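Local coordinates for cellobiose 2-epimerase (Caldibacillus thermoamylovorans, PDB 5ZHB), which catalyses the interconversion of cellobiose and glucosyl-mannose by epimerization at C2 of the reducing-end sugar, at residues G30-V35 / V41-G46; N211-F216 / R267-M272; G350-S355 / Y375-F380. All blocks are in the same frame, centred on the assembly; numbering follows the deposited sequence.

The three contacts show how one mainly helical fold uses different packing in a surface hairpin, between helices and in its interior. Contact 1, in a surface hairpin, and contact 2, between two helices, lie on opposite sides of the chain's centre, with centres about 40 Å apart. Contact 3 sits deeper, its centre about 12 Å from that of the chain; it is about 17 Å from contact 1 and about 29 Å from contact 2, centre to centre. None touches another, and the nearest atoms of contacts 1 and 3 are about 7 Å apart. In relatives of this family the active site occupies the barrel interior, which of the three contact 3 probably approaches most closely.

Contact 1: G30-V35 / V41-G46; sequences GYYGLV and VHKDAG
K43 lays its side chain along the ring of Y32, side by side in the same direction. CG of K43 sits over one face, 3.7 Å from the centroid of the Y32 ring and 16° off its normal, a CH-pi contact. Beyond CG the lysine chain is extended, so CD and CE follow the ring toward the Y32 hydroxyl. V41 approaches the same ring obliquely, its CG1 3.7 Å from CD2 of Y32. A second CH-pi contact involves L34 and H42: CD2 of L34 lies over one face of the imidazole, 4.1 Å from the centroid of the H42 ring. The first torsion of L34 (chi1 -170°) sets CG opposite the backbone N and carries this branch alongside H42, while CB of L34 meets CB of A45 at 3.7 Å. These side chains belong to, or flank, a short, weakly bonded antiparallel beta hairpin, strands 34-35 and 41-42, at the protein surface. One backbone bond, H42 N to L34 O at 2.9 Å, joins the strands, and V35 and V41 form the neighbouring non-hydrogen-bonded pair. From H42 to A45 the chain makes a type I turn, closed by A45 N and H42 O. A water bridges the two segments, accepting from G33 N and donating to the carbonyls of K43 and A45. G33 has no side chain to intervene, and its CA comes within 3.2 Å of G46 O in a CA-H...O contact. Farther out, D36 hydrogen-bonds NE2 of H42 and helps fix the imidazole against L34.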
loop_
_atom_site.group_PDB
_atom_site.type_symbol
_atom_site.label_atom_id
_atom_site.label_comp_id
_atom_site.label_asym_id
_atom_site.label_seq_id
_atom_site.Cartn_x
_atom_site.Cartn_y
_atom_site.Cartn_z
ATOM N N GLY A 30 15.798 -7.920 -10.305
ATOM C CA GLY A 30 14.856 -7.733 -9.205
ATOM C C GLY A 30 15.229 -8.535 -7.964
ATOM O O GLY A 30 16.408 -8.688 -7.645
ATOM N N TYR A 31 14.188 -9.062 -7.294
ATOM C CA TYR A 31 14.285 -9.758 -6.027
ATOM C C TYR A 31 13.590 -11.105 -6.132
ATOM O O TYR A 31 12.568 -11.231 -6.821
ATOM C CB TYR A 31 13.681 -8.860 -4.934
ATOM C CG TYR A 31 14.496 -7.597 -4.755
ATOM C CD1 TYR A 31 14.382 -6.552 -5.659
ATOM C CD2 TYR A 31 15.414 -7.487 -3.726
ATOM C CE1 TYR A 31 15.166 -5.424 -5.547
ATOM C CE2 TYR A 31 16.207 -6.358 -3.601
ATOM C CZ TYR A 31 16.095 -5.334 -4.524
ATOM O OH TYR A 31 16.847 -4.201 -4.408
ATOM N N TYR A 32 14.168 -12.115 -5.467
ATOM C CA TYR A 32 13.609 -13.457 -5.466
ATOM C C TYR A 32 12.143 -13.389 -5.015
ATOM O O TYR A 32 11.796 -12.635 -4.103
ATOM C CB TYR A 32 14.388 -14.423 -4.568
ATOM C CG TYR A 32 15.877 -14.549 -4.887
ATOM C CD1 TYR A 32 16.320 -14.853 -6.167
ATOM C CD2 TYR A 32 16.842 -14.334 -3.905
ATOM C CE1 TYR A 32 17.668 -14.992 -6.452
ATOM C CE2 TYR A 32 18.200 -14.440 -4.181
ATOM C CZ TYR A 32 18.608 -14.784 -5.459
ATOM O OH TYR A 32 19.928 -14.903 -5.769
ATOM N N GLY A 33 11.305 -14.222 -5.632
ATOM C CA GLY A 33 9.870 -13.990 -5.657
ATOM C C GLY A 33 9.120 -14.555 -4.455
ATOM O O GLY A 33 7.960 -14.214 -4.260
ATOM N N LEU A 34 9.761 -15.423 -3.658
ATOM C CA LEU A 34 9.091 -16.126 -2.566
ATOM C C LEU A 34 10.115 -16.525 -1.503
ATOM O O LEU A 34 11.165 -17.081 -1.850
ATOM C CB LEU A 34 8.390 -17.389 -3.055
ATOM C CG LEU A 34 7.460 -18.109 -2.069
ATOM C CD1 LEU A 34 6.234 -17.266 -1.777
ATOM C CD2 LEU A 34 7.031 -19.454 -2.641
ATOM N N VAL A 35 9.780 -16.213 -0.235
ATOM C CA VAL A 35 10.371 -16.822 0.934
ATOM C C VAL A 35 9.225 -17.414 1.741
ATOM O O VAL A 35 8.365 -16.677 2.198
ATOM C CB VAL A 35 11.158 -15.802 1.763
ATOM C CG1 VAL A 35 11.739 -16.460 3.003
ATOM C CG2 VAL A 35 12.220 -15.081 0.946
ATOM N N VAL A 41 14.194 -19.843 0.432
ATOM C CA VAL A 41 14.143 -18.860 -0.631
ATOM C C VAL A 41 13.968 -19.589 -1.961
ATOM O O VAL A 41 14.822 -20.404 -2.328
ATOM C CB VAL A 41 15.428 -18.026 -0.646
ATOM C CG1 VAL A 41 15.412 -17.040 -1.798
ATOM C CG2 VAL A 41 15.734 -17.344 0.680
ATOM N N HIS A 42 12.849 -19.337 -2.656
ATOM C CA HIS A 42 12.577 -19.952 -3.955
ATOM C C HIS A 42 13.050 -19.017 -5.065
ATOM O O HIS A 42 12.330 -18.091 -5.471
ATOM C CB HIS A 42 11.091 -20.276 -4.111
ATOM C CG HIS A 42 10.577 -21.205 -3.085
ATOM N ND1 HIS A 42 10.260 -22.509 -3.378
ATOM C CD2 HIS A 42 10.384 -21.064 -1.765
ATOM C CE1 HIS A 42 9.866 -23.126 -2.268
ATOM N NE2 HIS A 42 9.918 -22.260 -1.275
ATOM N N LYS A 43 14.274 -19.254 -5.559
ATOM C CA LYS A 43 14.915 -18.332 -6.487
ATOM C C LYS A 43 14.252 -18.326 -7.858
ATOM O O LYS A 43 14.415 -17.352 -8.617
ATOM C CB LYS A 43 16.424 -18.572 -6.611
ATOM C CG LYS A 43 17.188 -18.313 -5.329
ATOM C CD LYS A 43 18.680 -18.585 -5.448
ATOM C CE LYS A 43 19.396 -18.346 -4.149
ATOM N NZ LYS A 43 20.797 -18.737 -4.313
ATOM N N ASP A 44 13.497 -19.390 -8.143
ATOM C CA ASP A 44 12.807 -19.553 -9.412
ATOM C C ASP A 44 11.319 -19.185 -9.295
ATOM O O ASP A 44 10.552 -19.450 -10.210
ATOM C CB ASP A 44 12.940 -20.987 -9.913
ATOM C CG ASP A 44 12.353 -22.053 -8.991
ATOM O OD1 ASP A 44 12.083 -21.743 -7.806
ATOM O OD2 ASP A 44 12.139 -23.185 -9.450
ATOM N N ALA A 45 10.883 -18.574 -8.180
ATOM C CA ALA A 45 9.477 -18.216 -8.045
ATOM C C ALA A 45 9.127 -17.060 -8.982
ATOM O O ALA A 45 9.981 -16.269 -9.392
ATOM C CB ALA A 45 9.179 -17.864 -6.605
ATOM N N GLY A 46 7.830 -16.928 -9.281
ATOM C CA GLY A 46 7.310 -15.765 -9.987
ATOM C C GLY A 46 7.591 -14.454 -9.255
ATOM O O GLY A 46 7.706 -14.450 -8.025
HETATM O O HOH W 1 12.344 -15.489 -8.045
#

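Contact 2: N211-F216 / R267-M272; sequences NLIDLF and RKYTQM
I213 and D214 address the ring of Y269 from two different directions, one over its face and the other at its edge. The isoleucine methyl CG2 stands above the middle of the ring, 3.5 Å from its centroid, in a CH-pi contact close to the normal. At the edge, OD1 of D214 lies in the ring plane and accepts a hydrogen bond from OH of Y269; the modelled 2.3 Å between D214 OD1 and Y269 OH is very short, and that exact length is doubtful. The carboxylate plane is turned 70° from the ring. CG of D214 lies anti to the backbone N (chi1 -159°), which swings the acid toward the tyrosine. The helices bearing these residues, 203-220 and 267-283, approach at an axial separation of 10.8 Å and an angle of 61° between their short segments, and probably belong to the outer layer of the (alpha/alpha)6 barrel of this epimerase family. L259 of helix 245-262 packs against both I213 and Y269. Farther along, SD of M272 comes 4.3 Å from F216 O. The other carboxylate oxygen of D214 lies close to the acid group of E218, a proximity that could raise the pKa of one of the two.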
loop_
_atom_site.group_PDB
_atom_site.type_symbol
_atom_site.label_atom_id
_atom_site.label_comp_id
_atom_site.label_asym_id
_atom_site.label_seq_id
_atom_site.Cartn_x
_atom_site.Cartn_y
_atom_site.Cartn_z
ATOM N N ASN A 211 -11.254 15.006 -7.134
ATOM C CA ASN A 211 -12.295 14.064 -7.484
ATOM C C ASN A 211 -12.233 12.794 -6.623
ATOM O O ASN A 211 -13.258 12.372 -6.085
ATOM C CB ASN A 211 -12.312 13.821 -8.991
ATOM C CG ASN A 211 -13.415 12.884 -9.408
ATOM O OD1 ASN A 211 -14.596 13.141 -9.161
ATOM N ND2 ASN A 211 -13.057 11.763 -10.021
ATOM N N LEU A 212 -11.059 12.162 -6.502
ATOM C CA LEU A 212 -10.911 10.963 -5.657
ATOM C C LEU A 212 -11.308 11.220 -4.204
ATOM O O LEU A 212 -11.978 10.390 -3.556
ATOM C CB LEU A 212 -9.467 10.467 -5.794
ATOM C CG LEU A 212 -9.211 9.628 -7.063
ATOM C CD1 LEU A 212 -7.801 9.639 -7.521
ATOM C CD2 LEU A 212 -9.628 8.184 -6.844
ATOM N N ILE A 213 -10.920 12.375 -3.690
ATOM C CA ILE A 213 -11.232 12.701 -2.303
ATOM C C ILE A 213 -12.737 12.782 -2.116
ATOM O O ILE A 213 -13.307 12.231 -1.171
ATOM C CB ILE A 213 -10.502 13.976 -1.856
ATOM C CG1 ILE A 213 -9.021 13.723 -1.769
ATOM C CG2 ILE A 213 -11.068 14.471 -0.507
ATOM C CD1 ILE A 213 -8.173 14.976 -1.848
ATOM N N ASP A 214 -13.409 13.399 -3.083
ATOM C CA ASP A 214 -14.855 13.570 -3.010
ATOM C C ASP A 214 -15.579 12.234 -3.153
ATOM O O ASP A 214 -16.533 11.963 -2.416
ATOM C CB ASP A 214 -15.287 14.664 -3.969
ATOM C CG ASP A 214 -16.642 15.237 -3.595
ATOM O OD1 ASP A 214 -16.739 15.815 -2.485
ATOM O OD2 ASP A 214 -17.592 14.959 -4.332
ATOM N N LEU A 215 -15.072 11.351 -4.042
ATOM C CA LEU A 215 -15.593 10.000 -4.119
ATOM C C LEU A 215 -15.443 9.286 -2.771
ATOM O O LEU A 215 -16.350 8.582 -2.331
ATOM C CB LEU A 215 -14.888 9.228 -5.236
ATOM C CG LEU A 215 -15.225 9.593 -6.688
ATOM C CD1 LEU A 215 -14.251 8.921 -7.627
ATOM C CD2 LEU A 215 -16.617 9.163 -7.013
ATOM N N PHE A 216 -14.281 9.416 -2.133
ATOM C CA PHE A 216 -14.122 8.823 -0.809
ATOM C C PHE A 216 -15.170 9.387 0.150
ATOM O O PHE A 216 -15.847 8.617 0.838
ATOM C CB PHE A 216 -12.720 9.001 -0.224
ATOM C CG PHE A 216 -11.850 7.797 -0.564
ATOM C CD1 PHE A 216 -11.937 6.630 0.190
ATOM C CD2 PHE A 216 -11.050 7.810 -1.695
ATOM C CE1 PHE A 216 -11.183 5.517 -0.147
ATOM C CE2 PHE A 216 -10.293 6.697 -2.026
ATOM C CZ PHE A 216 -10.373 5.552 -1.265
ATOM N N ARG A 267 -13.473 21.366 5.102
ATOM C CA ARG A 267 -13.567 20.928 6.479
ATOM C C ARG A 267 -14.202 19.550 6.579
ATOM O O ARG A 267 -13.930 18.831 7.529
ATOM C CB ARG A 267 -14.406 21.909 7.317
ATOM C CG ARG A 267 -13.776 23.286 7.500
ATOM C CD ARG A 267 -12.375 23.224 8.086
ATOM N NE ARG A 267 -12.428 22.371 9.275
ATOM C CZ ARG A 267 -11.406 21.799 9.902
ATOM N NH1 ARG A 267 -10.151 22.094 9.600
ATOM N NH2 ARG A 267 -11.670 20.932 10.862
ATOM N N LYS A 268 -15.088 19.173 5.659
ATOM C CA LYS A 268 -15.709 17.866 5.792
ATOM C C LYS A 268 -14.683 16.727 5.585
ATOM O O LYS A 268 -14.836 15.641 6.137
ATOM C CB LYS A 268 -16.959 17.780 4.918
ATOM C CG LYS A 268 -16.835 18.016 3.430
ATOM C CD LYS A 268 -18.194 18.396 2.839
ATOM C CE LYS A 268 -18.343 18.180 1.366
ATOM N NZ LYS A 268 -17.643 19.200 0.589
ATOM N N TYR A 269 -13.644 16.987 4.805
ATOM C CA TYR A 269 -12.630 16.002 4.458
ATOM C C TYR A 269 -11.687 15.826 5.646
ATOM O O TYR A 269 -11.431 14.692 6.066
ATOM C CB TYR A 269 -11.851 16.441 3.213
ATOM C CG TYR A 269 -12.684 16.603 1.947
ATOM C CD1 TYR A 269 -13.853 15.883 1.760
ATOM C CD2 TYR A 269 -12.277 17.449 0.924
ATOM C CE1 TYR A 269 -14.610 16.015 0.608
ATOM C CE2 TYR A 269 -13.024 17.597 -0.238
ATOM C CZ TYR A 269 -14.198 16.881 -0.386
ATOM O OH TYR A 269 -14.985 16.974 -1.492
ATOM N N THR A 270 -11.202 16.959 6.186
ATOM C CA THR A 270 -10.463 16.960 7.447
ATOM C C THR A 270 -11.233 16.213 8.537
ATOM O O THR A 270 -10.688 15.341 9.224
ATOM C CB THR A 270 -10.112 18.405 7.815
ATOM O OG1 THR A 270 -9.036 18.749 6.949
ATOM C CG2 THR A 270 -9.575 18.547 9.226
ATOM N N GLN A 271 -12.527 16.513 8.696
ATOM C CA GLN A 271 -13.315 15.845 9.718
ATOM C C GLN A 271 -13.437 14.347 9.421
ATOM O O GLN A 271 -13.470 13.530 10.330
ATOM C CB GLN A 271 -14.723 16.427 9.861
ATOM C CG GLN A 271 -15.383 16.018 11.173
ATOM C CD GLN A 271 -14.574 16.518 12.348
ATOM O OE1 GLN A 271 -14.237 17.705 12.411
ATOM N NE2 GLN A 271 -14.205 15.619 13.248
ATOM N N MET A 272 -13.537 13.975 8.136
ATOM C CA MET A 272 -13.558 12.566 7.779
ATOM C C MET A 272 -12.267 11.889 8.262
ATOM O O MET A 272 -12.340 10.844 8.876
ATOM C CB MET A 272 -13.772 12.345 6.271
ATOM C CG MET A 272 -13.599 10.891 5.834
ATOM S SD MET A 272 -13.878 10.711 4.057
ATOM C CE MET A 272 -12.593 11.765 3.394
#

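Contact 3: G350-S355 / Y375-F380; sequences GEWYWS and YHNARF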
loop_
_atom_site.group_PDB
_atom_site.type_symbol
_atom_site.label_atom_id
_atom_site.label_comp_id
_atom_site.label_asym_id
_atom_site.label_seq_id
_atom_site.Cartn_x
_atom_site.Cartn_y
_atom_site.Cartn_z
ATOM N N GLY A 350 14.801 -14.281 9.253
ATOM C CA GLY A 350 13.412 -13.837 9.262
ATOM C C GLY A 350 13.237 -12.327 9.107
ATOM O O GLY A 350 14.198 -11.550 9.008
ATOM N N GLU A 351 11.960 -11.901 9.053
ATOM C CA GLU A 351 11.638 -10.483 8.959
ATOM C C GLU A 351 10.442 -10.250 9.875
ATOM O O GLU A 351 10.538 -10.438 11.086
ATOM C CB GLU A 351 11.470 -10.178 7.463
ATOM C CG GLU A 351 11.237 -8.720 7.093
ATOM C CD GLU A 351 9.848 -8.318 6.573
ATOM O OE1 GLU A 351 9.760 -7.217 6.012
ATOM O OE2 GLU A 351 8.876 -9.056 6.769
ATOM N N TRP A 352 9.279 -10.017 9.261
ATOM C CA TRP A 352 8.018 -10.004 9.980
ATOM C C TRP A 352 7.160 -11.174 9.503
ATOM O O TRP A 352 7.109 -11.546 8.333
ATOM C CB TRP A 352 7.285 -8.662 9.765
ATOM C CG TRP A 352 7.945 -7.425 10.334
ATOM C CD1 TRP A 352 9.260 -7.160 10.552
ATOM C CD2 TRP A 352 7.237 -6.246 10.788
ATOM N NE1 TRP A 352 9.428 -5.914 11.102
ATOM C CE2 TRP A 352 8.196 -5.329 11.260
ATOM C CE3 TRP A 352 5.886 -5.901 10.859
ATOM C CZ2 TRP A 352 7.846 -4.082 11.770
ATOM C CZ3 TRP A 352 5.543 -4.667 11.368
ATOM C CH2 TRP A 352 6.499 -3.786 11.841
ATOM N N TYR A 353 6.391 -11.731 10.425
ATOM C CA TYR A 353 5.380 -12.689 10.020
ATOM C C TYR A 353 4.239 -12.004 9.269
ATOM O O TYR A 353 3.963 -10.824 9.466
ATOM C CB TYR A 353 4.793 -13.355 11.251
ATOM C CG TYR A 353 5.787 -14.092 12.119
ATOM C CD1 TYR A 353 6.518 -15.176 11.631
ATOM C CD2 TYR A 353 5.889 -13.780 13.471
ATOM C CE1 TYR A 353 7.410 -15.855 12.453
ATOM C CE2 TYR A 353 6.757 -14.463 14.301
ATOM C CZ TYR A 353 7.485 -15.522 13.799
ATOM O OH TYR A 353 8.301 -16.174 14.662
ATOM N N TRP A 354 3.590 -12.769 8.393
ATOM C CA TRP A 354 2.436 -12.298 7.662
ATOM C C TRP A 354 1.340 -11.909 8.652
ATOM O O TRP A 354 0.736 -10.840 8.565
ATOM C CB TRP A 354 1.956 -13.409 6.719
ATOM C CG TRP A 354 0.776 -13.005 5.870
ATOM C CD1 TRP A 354 -0.497 -12.776 6.321
ATOM C CD2 TRP A 354 0.724 -12.827 4.446
ATOM N NE1 TRP A 354 -1.318 -12.408 5.295
ATOM C CE2 TRP A 354 -0.609 -12.472 4.126
ATOM C CE3 TRP A 354 1.651 -12.969 3.416
ATOM C CZ2 TRP A 354 -1.028 -12.242 2.820
ATOM C CZ3 TRP A 354 1.230 -12.783 2.120
ATOM C CH2 TRP A 354 -0.095 -12.432 1.826
ATOM N N SER A 355 1.058 -12.826 9.583
ATOM C CA SER A 355 -0.001 -12.593 10.552
ATOM C C SER A 355 0.232 -13.435 11.794
ATOM O O SER A 355 1.084 -14.328 11.789
ATOM C CB SER A 355 -1.372 -12.826 9.930
ATOM O OG SER A 355 -1.527 -14.141 9.423
ATOM N N TYR A 375 6.989 -2.561 1.632
ATOM C CA TYR A 375 6.394 -1.236 1.507
ATOM C C TYR A 375 5.686 -0.817 2.798
ATOM O O TYR A 375 5.990 0.263 3.321
ATOM C CB TYR A 375 5.535 -1.187 0.238
ATOM C CG TYR A 375 4.169 -0.514 0.280
ATOM C CD1 TYR A 375 4.025 0.859 0.139
ATOM C CD2 TYR A 375 3.003 -1.276 0.361
ATOM C CE1 TYR A 375 2.774 1.471 0.094
ATOM C CE2 TYR A 375 1.745 -0.681 0.311
ATOM C CZ TYR A 375 1.627 0.700 0.206
ATOM O OH TYR A 375 0.386 1.301 0.125
ATOM N N HIS A 376 4.765 -1.643 3.308
ATOM C CA HIS A 376 3.953 -1.215 4.452
ATOM C C HIS A 376 4.825 -0.952 5.689
ATOM O O HIS A 376 4.709 0.098 6.342
ATOM C CB HIS A 376 2.863 -2.227 4.757
ATOM C CG HIS A 376 1.633 -2.216 3.893
ATOM N ND1 HIS A 376 0.735 -1.162 3.873
ATOM C CD2 HIS A 376 1.188 -3.114 2.991
ATOM C CE1 HIS A 376 -0.226 -1.430 2.980
ATOM N NE2 HIS A 376 0.006 -2.630 2.458
ATOM N N ASN A 377 5.650 -1.930 6.044
ATOM C CA ASN A 377 6.436 -1.841 7.268
ATOM C C ASN A 377 7.589 -0.830 7.145
ATOM O O ASN A 377 7.849 -0.095 8.114
ATOM C CB ASN A 377 6.797 -3.220 7.815
ATOM C CG ASN A 377 7.649 -4.076 6.905
ATOM O OD1 ASN A 377 7.764 -3.788 5.712
ATOM N ND2 ASN A 377 8.193 -5.159 7.455
ATOM N N ALA A 378 8.268 -0.754 5.991
ATOM C CA ALA A 378 9.265 0.282 5.787
ATOM C C ALA A 378 8.650 1.672 5.850
ATOM O O ALA A 378 9.197 2.561 6.506
ATOM C CB ALA A 378 9.996 0.124 4.484
ATOM N N ARG A 379 7.550 1.864 5.108
ATOM C CA ARG A 379 6.864 3.134 5.080
ATOM C C ARG A 379 6.489 3.570 6.503
ATOM O O ARG A 379 6.656 4.739 6.845
ATOM C CB ARG A 379 5.649 3.055 4.146
ATOM C CG ARG A 379 4.987 4.420 4.047
ATOM C CD ARG A 379 3.881 4.563 3.035
ATOM N NE ARG A 379 2.735 3.718 3.367
ATOM C CZ ARG A 379 1.641 3.610 2.611
ATOM N NH1 ARG A 379 1.523 4.329 1.514
ATOM N NH2 ARG A 379 0.659 2.801 2.983
ATOM N N PHE A 380 5.978 2.644 7.327
ATOM C CA PHE A 380 5.638 2.979 8.693
ATOM C C PHE A 380 6.853 3.559 9.430
ATOM O O PHE A 380 6.736 4.620 10.050
ATOM C CB PHE A 380 4.977 1.783 9.386
ATOM C CG PHE A 380 5.436 1.534 10.811
ATOM C CD1 PHE A 380 5.037 2.372 11.852
ATOM C CD2 PHE A 380 6.260 0.455 11.104
ATOM C CE1 PHE A 380 5.433 2.108 13.153
ATOM C CE2 PHE A 380 6.659 0.197 12.402
ATOM C CZ PHE A 380 6.266 1.039 13.421
#
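N377 packs tightly against E351 and W352 by presenting one amide nitrogen to both. Its ND2 donates to OE1 of E351 at 3.0 Å, with an almost straight N-H...O angle of 171°, reaching the oxygen from above the carboxylate plane. The same ND2 lies over the five-membered ring of the indole, 3.6 Å from W352 CD2, and the amide stands nearly upright on the ring, the planes 87° apart. CB of N377 covers the six-membered ring, 3.9 Å from its centroid in a CH-pi contact. The asparagine takes the crowded position, CG between backbone N and carbonyl carbon (chi1 62°), which lays CB and amide along the indole. E351 is fixed in turn: OE2 accepts from W352 N at 2.7 Å and forms a salt bridge with K372, while OE1 also receives W20 NE1. By contrast, between these segments the F380 side is looser, a single approach of its CE2 to W352 CH2 at 4.0 Å near the indole plane. NE1 of W352 hydrogen-bonds OE2 of E11. Were W352 replaced by an alanine, N377 would probably lose its supporting surface, a gap would open beside F380, and E11 would be left without its indole N-H partner. The buried contact joins the loop before strand 355-356 to helix 375-387; I16 of helix 2-21 touches E351, W352 and N377, and V310 of helix 306-323 packs against W352 and F380.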